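Local coordinates for protein SusD homolog (Bacteroides thetaiotaomicron VPI-5482, PDB 3IHV) that probably binds sugars at the outer membrane as a SusD-family protein, at residues A[179-184]-A[233-238]. Numbering follows the deposited sequence.
Sequences YATDDQ and SGKHGL
Y179 and K235 bring the two loops together, their CA atoms 7.0 Å apart, and no backbone hydrogen bond joins segment 179-184 directly to 233-238. K235 lies across the phenol of Y179 at about a right angle: its CG sits 3.6 Å from the Y179 ring centroid and 15° off the ring normal, which satisfies a CH-pi contact over one face. Beyond CG the lysine chain bends at chi2 (-83°) and chi4, and NZ donates to the syn lone pair of D182 OD2 at 2.9 Å, a salt bridge between the exposed D182 and the partly exposed K235. Farther along the phenol, Y179 OH approaches S233 CB at 3.3 Å. S233 OG also accepts from K235 N (3.0 Å, 162°), an ST turn spanning G234, which leaves helical phi/psi with positive phi, and has a further hydrogen bond with L230. The contact joins the loops following helices 159-176 and 219-232 in the helical part of this SusD-family fold; the Y179 side chain also touches I229 and L230 of helix 219-232 and L199 of helix 195-210. H236 presents NE2 near the plane of the tyrosine ring, at its edge, 3.9 Å from Y179 CD1. Water 1, lying in the imidazole plane, bridges H236 NE2 (2.7 Å) to A180 N, whereas H236 ND1 is held by T257. A second water accepts from T181 N at 2.9 Å and donates only weakly to K235 O.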
# COMPACT_ATOMS: atom_id res chain seq x y z
N TYR A 179 19.46 -6.41 -9.72
CA TYR A 179 19.10 -5.23 -8.94
C TYR A 179 18.89 -4.11 -9.96
O TYR A 179 19.53 -4.09 -11.04
CB TYR A 179 20.19 -4.83 -7.95
CG TYR A 179 20.25 -5.71 -6.75
CD1 TYR A 179 19.37 -5.52 -5.69
CD2 TYR A 179 21.19 -6.73 -6.64
CE1 TYR A 179 19.41 -6.33 -4.58
CE2 TYR A 179 21.23 -7.54 -5.50
CZ TYR A 179 20.33 -7.33 -4.49
OH TYR A 179 20.35 -8.12 -3.35
N ALA A 180 17.98 -3.20 -9.62
CA ALA A 180 17.62 -2.09 -10.52
C ALA A 180 18.83 -1.32 -11.06
O ALA A 180 18.86 -1.02 -12.24
CB ALA A 180 16.63 -1.12 -9.83
N THR A 181 19.80 -1.01 -10.21
CA THR A 181 20.97 -0.23 -10.63
C THR A 181 22.09 -1.05 -11.30
O THR A 181 23.06 -0.49 -11.80
CB THR A 181 21.53 0.51 -9.39
OG1 THR A 181 21.83 -0.45 -8.37
CG2 THR A 181 20.45 1.50 -8.85
N ASP A 182 21.96 -2.37 -11.31
CA ASP A 182 22.94 -3.26 -11.91
C ASP A 182 22.54 -3.69 -13.32
O ASP A 182 23.36 -4.20 -14.10
CB ASP A 182 23.01 -4.59 -11.15
CG ASP A 182 23.77 -4.55 -9.83
OD1 ASP A 182 24.59 -3.66 -9.62
OD2 ASP A 182 23.59 -5.51 -9.00
N ASP A 183 21.29 -3.44 -13.67
CA ASP A 183 20.67 -3.93 -14.89
C ASP A 183 21.17 -3.31 -16.19
O ASP A 183 20.90 -2.16 -16.48
CB ASP A 183 19.17 -3.67 -14.71
CG ASP A 183 18.31 -4.24 -15.82
OD1 ASP A 183 18.81 -4.90 -16.74
OD2 ASP A 183 17.06 -4.04 -15.69
N GLN A 184 21.94 -4.08 -16.94
CA GLN A 184 22.34 -3.64 -18.26
C GLN A 184 21.68 -4.49 -19.35
O GLN A 184 22.16 -4.53 -20.47
CB GLN A 184 23.88 -3.54 -18.38
CG GLN A 184 24.43 -2.39 -17.45
CD GLN A 184 25.90 -2.03 -17.70
OE1 GLN A 184 26.46 -2.34 -18.76
NE2 GLN A 184 26.52 -1.37 -16.73
N SER A 233 23.23 -6.09 0.53
CA SER A 233 23.63 -5.95 -0.84
C SER A 233 24.25 -4.59 -1.11
O SER A 233 25.01 -4.45 -2.03
CB SER A 233 22.44 -6.10 -1.79
OG SER A 233 21.56 -4.98 -1.74
N GLY A 234 23.86 -3.59 -0.34
CA GLY A 234 24.31 -2.25 -0.57
C GLY A 234 23.70 -1.64 -1.82
O GLY A 234 24.14 -0.57 -2.26
N LYS A 235 22.69 -2.29 -2.41
CA LYS A 235 22.11 -1.81 -3.65
C LYS A 235 20.99 -0.83 -3.45
O LYS A 235 20.57 -0.20 -4.41
CB LYS A 235 21.64 -3.01 -4.49
CG LYS A 235 22.77 -3.94 -4.92
CD LYS A 235 23.48 -3.45 -6.18
CE LYS A 235 24.90 -4.05 -6.31
NZ LYS A 235 24.91 -5.55 -6.38
N HIS A 236 20.44 -0.71 -2.25
CA HIS A 236 19.32 0.18 -2.02
C HIS A 236 19.58 1.01 -0.75
O HIS A 236 20.51 0.73 0.01
CB HIS A 236 17.99 -0.60 -1.97
CG HIS A 236 17.58 -1.12 -3.31
ND1 HIS A 236 16.92 -0.35 -4.24
CD2 HIS A 236 17.81 -2.32 -3.91
CE1 HIS A 236 16.76 -1.05 -5.35
NE2 HIS A 236 17.27 -2.25 -5.17
N GLY A 237 18.77 2.05 -0.57
CA GLY A 237 18.94 2.92 0.60
C GLY A 237 17.76 3.82 0.81
O GLY A 237 16.73 3.70 0.13
N LEU A 238 17.93 4.73 1.77
CA LEU A 238 16.94 5.74 2.08
C LEU A 238 17.33 7.04 1.42
O LEU A 238 18.53 7.45 1.43
CB LEU A 238 16.83 5.96 3.60
CG LEU A 238 16.46 4.73 4.43
CD1 LEU A 238 16.54 5.00 5.96
CD2 LEU A 238 15.06 4.25 4.00
O HOH W 1 16.47 -3.69 -7.25
O HOH W 2 19.43 -1.38 -7.34